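Local coordinates for protein dehydrogenase (Thermotoga maritima, PDB 3EZY) that catalyses the NAD+-dependent oxidation of myo-inositol to scyllo-inosose (2-keto-myo-inositol), at residues A[145-150]-A[223-228]; A[130-134]-A[180-184]; A[59-63]-A[86-90]. All blocks are in the same frame, centred on the assembly; numbering follows the deposited sequence. Where two conformers were deposited one is given.

Contact 1: residues A[145-150]-A[223-228]; sequences PHVLRI and ALGVID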
loop_
_atom_site.group_PDB
_atom_site.type_symbol
_atom_site.label_atom_id
_atom_site.label_comp_id
_atom_site.label_asym_id
_atom_site.label_seq_id
_atom_site.Cartn_x
_atom_site.Cartn_y
_atom_site.Cartn_z
ATOM N N PRO A 145 -10.421 -19.794 -13.170
ATOM C CA PRO A 145 -9.037 -19.709 -12.613
ATOM C C PRO A 145 -7.992 -20.306 -13.572
ATOM O O PRO A 145 -8.237 -21.326 -14.170
ATOM C CB PRO A 145 -9.126 -20.507 -11.288
ATOM C CG PRO A 145 -10.633 -20.426 -10.933
ATOM C CD PRO A 145 -11.307 -20.580 -12.291
ATOM N N HIS A 146 -6.858 -19.634 -13.750
ATOM C CA HIS A 146 -5.785 -20.129 -14.608
ATOM C C HIS A 146 -4.533 -20.508 -13.798
ATOM O O HIS A 146 -3.919 -21.555 -14.001
ATOM C CB HIS A 146 -5.446 -19.049 -15.656
ATOM C CG HIS A 146 -6.514 -18.886 -16.715
ATOM N ND1 HIS A 146 -6.379 -18.028 -17.786
ATOM C CD2 HIS A 146 -7.708 -19.508 -16.879
ATOM C CE1 HIS A 146 -7.465 -18.090 -18.543
ATOM N NE2 HIS A 146 -8.290 -18.986 -18.017
ATOM N N VAL A 147 -4.146 -19.647 -12.867
ATOM C CA VAL A 147 -2.918 -19.921 -12.102
ATOM C C VAL A 147 -3.107 -19.627 -10.629
ATOM O O VAL A 147 -3.622 -18.551 -10.256
ATOM C CB VAL A 147 -1.779 -19.022 -12.589
ATOM C CG1 VAL A 147 -0.497 -19.222 -11.698
ATOM C CG2 VAL A 147 -1.476 -19.327 -14.021
ATOM N N LEU A 148 -2.688 -20.574 -9.800
ATOM C CA LEU A 148 -2.692 -20.434 -8.335
ATOM C C LEU A 148 -1.272 -20.224 -7.848
ATOM O O LEU A 148 -0.361 -20.954 -8.260
ATOM C CB LEU A 148 -3.219 -21.712 -7.657
ATOM C CG LEU A 148 -3.175 -21.848 -6.116
ATOM C CD1 LEU A 148 -4.055 -20.829 -5.402
ATOM C CD2 LEU A 148 -3.528 -23.313 -5.644
ATOM N N ARG A 149 -1.095 -19.296 -6.914
ATOM C CA ARG A 149 0.175 -19.159 -6.218
ATOM C C ARG A 149 -0.016 -19.146 -4.705
ATOM O O ARG A 149 -0.821 -18.360 -4.189
ATOM C CB ARG A 149 0.821 -17.859 -6.612
ATOM C CG ARG A 149 2.108 -17.594 -5.886
ATOM C CD ARG A 149 2.016 -16.529 -4.798
ATOM N NE ARG A 149 3.341 -16.296 -4.194
ATOM C CZ ARG A 149 4.172 -15.297 -4.541
ATOM N NH1 ARG A 149 3.823 -14.429 -5.513
ATOM N NH2 ARG A 149 5.375 -15.186 -3.936
ATOM N N ILE A 150 0.747 -19.983 -4.002
ATOM C CA ILE A 150 0.748 -19.984 -2.553
ATOM C C ILE A 150 2.173 -19.925 -2.045
ATOM O O ILE A 150 3.047 -20.687 -2.468
ATOM C CB ILE A 150 0.057 -21.251 -1.978
ATOM C CG1 ILE A 150 -1.409 -21.328 -2.441
ATOM C CG2 ILE A 150 0.237 -21.344 -0.424
ATOM C CD1 ILE A 150 -2.124 -22.623 -2.028
ATOM N N ALA A 223 -5.716 -25.719 -15.242
ATOM C CA ALA A 223 -5.158 -24.648 -14.390
ATOM C C ALA A 223 -3.869 -25.188 -13.762
ATOM O O ALA A 223 -3.712 -26.411 -13.577
ATOM C CB ALA A 223 -6.170 -24.276 -13.312
ATOM N N LEU A 224 -2.921 -24.306 -13.491
ATOM C CA LEU A 224 -1.668 -24.670 -12.834
ATOM C C LEU A 224 -1.501 -23.952 -11.496
ATOM O O LEU A 224 -1.991 -22.864 -11.301
ATOM C CB LEU A 224 -0.477 -24.305 -13.738
ATOM C CG LEU A 224 -0.559 -24.981 -15.094
ATOM C CD1 LEU A 224 0.342 -24.279 -16.099
ATOM C CD2 LEU A 224 -0.262 -26.496 -14.988
ATOM N N GLY A 225 -0.748 -24.537 -10.588
ATOM C CA GLY A 225 -0.441 -23.827 -9.361
ATOM C C GLY A 225 0.973 -24.091 -8.922
ATOM O O GLY A 225 1.601 -25.076 -9.352
ATOM N N VAL A 226 1.487 -23.197 -8.078
ATOM C CA VAL A 226 2.850 -23.303 -7.572
ATOM C C VAL A 226 2.811 -22.964 -6.096
ATOM O O VAL A 226 2.314 -21.901 -5.680
ATOM C CB VAL A 226 3.839 -22.291 -8.213
ATOM C CG1 VAL A 226 5.259 -22.524 -7.597
ATOM C CG2 VAL A 226 3.914 -22.411 -9.738
ATOM N N ILE A 227 3.265 -23.887 -5.281
ATOM C CA ILE A 227 3.345 -23.612 -3.862
ATOM C C ILE A 227 4.824 -23.485 -3.597
ATOM O O ILE A 227 5.568 -24.309 -4.145
ATOM C CB ILE A 227 2.860 -24.810 -3.051
ATOM C CG1 ILE A 227 1.396 -25.068 -3.294
ATOM C CG2 ILE A 227 3.177 -24.585 -1.537
ATOM C CD1 ILE A 227 0.871 -26.432 -2.747
ATOM N N ASP A 228 5.252 -22.507 -2.778
ATOM C CA ASP A 228 6.620 -22.544 -2.236
ATOM C C ASP A 228 6.642 -22.439 -0.711
ATOM O O ASP A 228 5.814 -21.697 -0.128
ATOM C CB ASP A 228 7.558 -21.507 -2.916
ATOM C CG ASP A 228 7.272 -20.094 -2.500
ATOM O OD1 ASP A 228 8.041 -19.545 -1.664
ATOM O OD2 ASP A 228 6.270 -19.542 -3.010
#
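V147 to I150 pair with L224 to I227 as parallel neighbouring strands, their axes 4.5 Å apart and their N-to-C directions 5° from exactly parallel. Alternate residues do the bonding: the amide of L224 reaches H146 O, and L148 and I150 then each use both N and O. L148 N to L224 O is the shortest of the five bonds at 2.8 Å, and I150 N meets V226 O almost straight, with 171° at the hydrogen. D228 N closes the series on I150 O. Side chains alternate between the two faces. On one, L148 lies against backbone: with no side chain on G225, L148 CB comes to 3.9 Å from G225 CA, and the two CA atoms to 4.2 Å. Further along the same face I150 CB meets I227 CG1 at 4.3 Å, and helix 174-185 covers this side through A181 and D177. V147, R149, L224 and V226 occupy the other face, which looks toward the second subunit. There V226 packs on V226 of the second subunit and R149 on its R149. D228 CG sits between its backbone N and carbonyl carbon (chi1 73°), which brings OD2 back toward strand 145-153, 4.5 Å from NE of R149. That is too far for a salt bridge, though T151 OG1 hydrogen-bonds to both atoms. R149 NH2 continues across the interface to E242 of the second subunit, while D228 OD2 receives R149 of that subunit and OD1 has R153 of its own chain as salt-bridge partner. R149 thus finds its ionic partners in the other chain. This parallel pair lies in the middle of the mixed sheet of the Gfo/Idh/MocA C-terminal domain, an alpha/beta layer with helices on one face and a subunit interface on the other.

Contact 2: residues A[130-134]-A[180-184]; sequences FKKLK and MARYI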
loop_
_atom_site.group_PDB
_atom_site.type_symbol
_atom_site.label_atom_id
_atom_site.label_comp_id
_atom_site.label_asym_id
_atom_site.label_seq_id
_atom_site.Cartn_x
_atom_site.Cartn_y
_atom_site.Cartn_z
ATOM N N PHE A 130 -8.178 -15.811 3.871
ATOM C CA PHE A 130 -8.243 -16.908 2.881
ATOM C C PHE A 130 -9.670 -17.307 2.515
ATOM O O PHE A 130 -10.007 -17.620 1.348
ATOM C CB PHE A 130 -7.490 -18.122 3.429
ATOM C CG PHE A 130 -6.026 -17.837 3.805
ATOM C CD1 PHE A 130 -5.299 -16.822 3.162
ATOM C CD2 PHE A 130 -5.371 -18.634 4.751
ATOM C CE1 PHE A 130 -3.946 -16.592 3.470
ATOM C CE2 PHE A 130 -4.009 -18.398 5.109
ATOM C CZ PHE A 130 -3.299 -17.366 4.473
ATOM N N LYS A 131 -10.507 -17.356 3.539
ATOM C CA LYS A 131 -11.940 -17.612 3.336
ATOM C C LYS A 131 -12.631 -16.596 2.412
ATOM O O LYS A 131 -13.399 -16.956 1.537
ATOM C CB LYS A 131 -12.652 -17.624 4.698
ATOM C CG LYS A 131 -14.157 -17.936 4.643
ATOM C CD LYS A 131 -14.576 -18.444 6.044
ATOM C CE LYS A 131 -16.040 -18.138 6.380
ATOM N NZ LYS A 131 -16.949 -18.437 5.270
ATOM N N LYS A 132 -12.374 -15.319 2.643
ATOM C CA LYS A 132 -12.941 -14.295 1.807
ATOM C C LYS A 132 -12.453 -14.457 0.363
ATOM O O LYS A 132 -13.222 -14.291 -0.597
ATOM C CB LYS A 132 -12.600 -12.903 2.377
ATOM C CG LYS A 132 -12.961 -11.786 1.424
ATOM C CD LYS A 132 -14.273 -11.030 1.755
ATOM C CE LYS A 132 -15.318 -11.833 2.462
ATOM N NZ LYS A 132 -16.598 -11.032 2.514
ATOM N N LEU A 133 -11.183 -14.823 0.195
ATOM C CA LEU A 133 -10.641 -15.032 -1.144
ATOM C C LEU A 133 -11.301 -16.259 -1.798
ATOM O O LEU A 133 -11.697 -16.215 -2.966
ATOM C CB LEU A 133 -9.114 -15.232 -1.085
ATOM C CG LEU A 133 -8.425 -15.369 -2.455
ATOM C CD1 LEU A 133 -7.006 -14.770 -2.460
ATOM C CD2 LEU A 133 -8.383 -16.826 -2.908
ATOM N N LYS A 134 -11.425 -17.352 -1.051
ATOM C CA LYS A 134 -12.116 -18.547 -1.573
ATOM C C LYS A 134 -13.541 -18.215 -2.057
ATOM O O LYS A 134 -13.945 -18.662 -3.140
ATOM C CB LYS A 134 -12.139 -19.669 -0.522
ATOM C CG LYS A 134 -12.766 -21.014 -0.992
ATOM C CD LYS A 134 -14.249 -21.014 -0.641
ATOM C CE LYS A 134 -14.942 -22.345 -0.984
ATOM N NZ LYS A 134 -14.500 -22.907 -2.305
ATOM N N MET A 180 -5.356 -26.218 0.937
ATOM C CA MET A 180 -5.798 -24.871 0.549
ATOM C C MET A 180 -6.037 -24.796 -0.977
ATOM O O MET A 180 -7.032 -24.180 -1.478
ATOM C CB MET A 180 -4.772 -23.830 0.999
ATOM C CG MET A 180 -5.238 -22.364 0.894
ATOM S SD MET A 180 -6.773 -21.807 1.698
ATOM C CE MET A 180 -6.542 -22.676 3.257
ATOM N N ALA A 181 -5.124 -25.420 -1.708
ATOM C CA ALA A 181 -5.246 -25.497 -3.151
ATOM C C ALA A 181 -6.571 -26.064 -3.612
ATOM O O ALA A 181 -7.201 -25.506 -4.510
ATOM C CB ALA A 181 -4.056 -26.310 -3.757
ATOM N N ARG A 182 -6.967 -27.212 -3.048
ATOM C CA ARG A 182 -8.210 -27.871 -3.401
ATOM C C ARG A 182 -9.380 -26.991 -2.975
ATOM O O ARG A 182 -10.331 -26.829 -3.719
ATOM C CB ARG A 182 -8.337 -29.229 -2.684
ATOM C CG ARG A 182 -7.279 -30.239 -3.157
ATOM C CD ARG A 182 -7.453 -31.603 -2.452
ATOM N NE ARG A 182 -8.746 -32.210 -2.742
ATOM C CZ ARG A 182 -9.741 -32.368 -1.873
ATOM N NH1 ARG A 182 -9.622 -31.948 -0.617
ATOM N NH2 ARG A 182 -10.878 -32.952 -2.280
ATOM N N TYR A 183 -9.304 -26.440 -1.771
ATOM C CA TYR A 183 -10.377 -25.613 -1.239
ATOM C C TYR A 183 -10.587 -24.343 -2.065
ATOM O O TYR A 183 -11.729 -23.967 -2.363
ATOM C CB TYR A 183 -9.978 -25.222 0.150
ATOM C CG TYR A 183 -10.868 -24.271 0.884
ATOM C CD1 TYR A 183 -12.205 -24.590 1.195
ATOM C CD2 TYR A 183 -10.335 -23.081 1.376
ATOM C CE1 TYR A 183 -12.985 -23.702 1.927
ATOM C CE2 TYR A 183 -11.092 -22.214 2.090
ATOM C CZ TYR A 183 -12.400 -22.517 2.358
ATOM O OH TYR A 183 -13.094 -21.600 3.086
ATOM N N ILE A 184 -9.489 -23.688 -2.439
ATOM C CA ILE A 184 -9.592 -22.442 -3.209
ATOM C C ILE A 184 -10.027 -22.712 -4.658
ATOM O O ILE A 184 -10.852 -21.993 -5.200
ATOM C CB ILE A 184 -8.253 -21.672 -3.271
ATOM C CG1 ILE A 184 -7.742 -21.270 -1.865
ATOM C CG2 ILE A 184 -8.331 -20.464 -4.271
ATOM C CD1 ILE A 184 -8.609 -20.365 -1.086
HETATM O O HOH W 1 -13.269 -21.088 -4.514
#
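K134 lies across the Y183 ring at about a right angle, its CG 3.6 Å above the plane and over the centre in a CH-pi contact. A bend at chi2 (-92°) carries the rest of the chain along the ring toward the backbone of Y183, where NZ donates to Y183 O at 3.0 Å. From there the ammonium also makes an off-centre cation-pi contact with the ring. The close packing continues on I184, whose CD1 presses against K134 CB at 3.6 Å and whose CG2 meets L133 CD2 at 3.9 Å. M180 makes a longer Met-aromatic contact, SD standing oblique to the F130 ring and 4.1 Å from F130 CB. The partly exposed margin is looser. One water takes a bond from NZ and donates to the carbonyls of K134 and I184, and K131 CG merely comes to 4.1 Å from Y183 OH while its ammonium turns to E135. An alanine in place of K134 is likely to strip its cover from one face of the Y183 ring and leave Y183 O and the water without the ammonium. The helix segments run at 41° with axes 10.6 Å apart, side by side over the mixed sheet: F130 rests on strands 238-245 and 248-252, L133 on 248-252, M180 and I184 on 238-245, and A181 on 212-219.

Contact 3: residues A[59-63]-A[86-90]; sequences LIEDP and KAKKH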
loop_
_atom_site.group_PDB
_atom_site.type_symbol
_atom_site.label_atom_id
_atom_site.label_comp_id
_atom_site.label_asym_id
_atom_site.label_seq_id
_atom_site.Cartn_x
_atom_site.Cartn_y
_atom_site.Cartn_z
ATOM N N LEU A 59 -11.613 -40.859 28.785
ATOM C CA LEU A 59 -12.312 -39.661 28.319
ATOM C C LEU A 59 -13.355 -40.013 27.233
ATOM O O LEU A 59 -14.530 -39.592 27.260
ATOM C CB LEU A 59 -11.286 -38.596 27.810
ATOM C CG LEU A 59 -11.899 -37.265 27.317
ATOM C CD1 LEU A 59 -10.972 -36.047 27.560
ATOM C CD2 LEU A 59 -12.339 -37.345 25.829
ATOM N N ILE A 60 -12.922 -40.748 26.232
ATOM C CA ILE A 60 -13.806 -41.119 25.138
ATOM C C ILE A 60 -15.043 -41.910 25.597
ATOM O O ILE A 60 -16.130 -41.744 25.043
ATOM C CB ILE A 60 -13.009 -41.923 24.093
ATOM C CG1 ILE A 60 -12.028 -40.974 23.378
ATOM C CG2 ILE A 60 -13.949 -42.682 23.145
ATOM C CD1 ILE A 60 -10.858 -41.665 22.748
ATOM N N GLU A 61 -14.877 -42.769 26.600
ATOM C CA GLU A 61 -15.983 -43.633 27.088
ATOM C C GLU A 61 -16.882 -42.923 28.108
ATOM O O GLU A 61 -17.986 -43.376 28.400
ATOM C CB GLU A 61 -15.415 -44.962 27.631
ATOM C CG GLU A 61 -14.784 -45.858 26.534
ATOM C CD GLU A 61 -13.746 -46.842 27.078
ATOM O OE1 GLU A 61 -13.854 -47.247 28.253
ATOM O OE2 GLU A 61 -12.817 -47.223 26.337
ATOM N N ASP A 62 -16.424 -41.782 28.628
ATOM C CA ASP A 62 -17.264 -40.985 29.527
ATOM C C ASP A 62 -18.598 -40.636 28.877
ATOM O O ASP A 62 -18.614 -39.983 27.835
ATOM C CB ASP A 62 -16.523 -39.696 29.889
ATOM C CG ASP A 62 -17.204 -38.917 31.017
ATOM O OD1 ASP A 62 -18.452 -38.858 31.062
ATOM O OD2 ASP A 62 -16.478 -38.348 31.859
ATOM N N PRO A 63 -19.741 -41.048 29.495
ATOM C CA PRO A 63 -21.008 -40.853 28.814
ATOM C C PRO A 63 -21.430 -39.426 28.734
ATOM O O PRO A 63 -22.316 -39.122 27.973
ATOM C CB PRO A 63 -22.012 -41.644 29.680
ATOM C CG PRO A 63 -21.336 -41.763 31.010
ATOM C CD PRO A 63 -19.897 -41.949 30.653
ATOM N N LYS A 86 -16.132 -46.279 17.811
ATOM C CA LYS A 86 -16.647 -47.435 18.563
ATOM C C LYS A 86 -17.450 -46.959 19.757
ATOM O O LYS A 86 -18.398 -47.618 20.169
ATOM C CB LYS A 86 -15.492 -48.343 18.991
ATOM C CG LYS A 86 -14.630 -48.851 17.820
ATOM C CD LYS A 86 -15.403 -49.839 16.936
ATOM C CE LYS A 86 -14.506 -50.626 15.967
ATOM N NZ LYS A 86 -13.147 -50.908 16.541
ATOM N N ALA A 87 -17.105 -45.788 20.303
ATOM C CA ALA A 87 -17.895 -45.230 21.395
ATOM C C ALA A 87 -19.059 -44.364 20.924
ATOM O O ALA A 87 -19.761 -43.789 21.740
ATOM C CB ALA A 87 -17.017 -44.447 22.353
ATOM N N LYS A 88 -19.228 -44.241 19.607
ATOM C CA LYS A 88 -20.265 -43.405 18.985
ATOM C C LYS A 88 -20.162 -41.940 19.410
ATOM O O LYS A 88 -21.179 -41.282 19.729
ATOM C CB LYS A 88 -21.679 -43.962 19.220
ATOM C CG LYS A 88 -22.800 -43.259 18.416
ATOM C CD LYS A 88 -24.123 -44.063 18.494
ATOM C CE LYS A 88 -25.332 -43.330 17.867
ATOM N NZ LYS A 88 -25.933 -42.267 18.765
ATOM N N LYS A 89 -18.928 -41.412 19.377
ATOM C CA LYS A 89 -18.661 -39.984 19.686
ATOM C C LYS A 89 -18.184 -39.215 18.449
ATOM O O LYS A 89 -17.221 -39.633 17.812
ATOM C CB LYS A 89 -17.540 -39.861 20.742
ATOM C CG LYS A 89 -17.858 -40.570 22.089
ATOM C CD LYS A 89 -19.292 -40.218 22.558
ATOM C CE LYS A 89 -19.665 -40.998 23.825
ATOM N NZ LYS A 89 -18.719 -40.716 24.946
ATOM N N HIS A 90 -18.788 -38.064 18.162
ATOM C CA HIS A 90 -18.338 -37.207 17.058
ATOM C C HIS A 90 -16.900 -36.757 17.277
ATOM O O HIS A 90 -16.520 -36.476 18.408
ATOM C CB HIS A 90 -19.248 -36.002 16.963
ATOM C CG HIS A 90 -20.645 -36.360 16.578
ATOM N ND1 HIS A 90 -20.946 -36.995 15.391
ATOM C CD2 HIS A 90 -21.820 -36.187 17.228
ATOM C CE1 HIS A 90 -22.254 -37.177 15.319
ATOM N NE2 HIS A 90 -22.807 -36.695 16.419
HETATM O O HOH W 2 -19.921 -42.912 26.602
#
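K89 NZ is gripped from several sides: by I60 O at 2.8 Å, by D62 O at 3.0 Å, by a water and, just beyond the segment, by V65 O. The site belongs to the Rossmann fold of the NAD-binding domain, where the turn between helix 77-86 and strand 90-94 meets the C-terminal end of helix 56-61. That helix gives way at D62, and carbonyls of its last turn and of the chain that follows offer their oxygens to the lysine. Its positive charge probably suits the partial negative charge of a helix C-terminus. CG of K89, anti to the carbonyl carbon (chi1 -59°), lies 3.6 Å from I60 O; bends at chi2 and chi4 then bring NZ to the carbonyls. The two are used differently: NZ is tilted 27° from the plane of the I60 carbonyl but stands well above that of D62. The carboxylate of D62 takes no part, since it is turned to Y53 OH and to the amide of N64. Beside this polar knot there is one apolar touch, A87 CB against I60 CG2 at 3.6 Å. A87 follows directly on helix 77-86, and K88 leaves helical geometry with positive phi in a Schellman motif, reversing the chain so that K89 can face the neighbouring helix end. H90 then enters the sheet, pairing with V68 and completing a beta-alpha-beta crossover from strand 67-70. E61 is joined to the same ammonium through the water, which lies 3.0 Å from K89 NZ and donates to E61 O at 2.7 Å.

In the fold
Contacts 1 and 2 form one continuous piece of the C-terminal domain, their centres about 12 Å apart and their segments alternating in sequence. They meet where helix 174-185 lies on the sheet: L148 CD2 touches A181 CB at 3.6 Å and I150 CD1 reaches M180 CB at 4.2 Å. Contact 3 belongs to the NAD-binding domain, where I60 packs on I8 of strand 3-8, just before the glycine-rich turn of G9, G11 and G14 that probably receives the dinucleotide. Its centre is about 33 Å from that of contact 2 and about 41 Å from that of contact 1, with nearest atoms about 20 and 28 Å apart, so it touches neither.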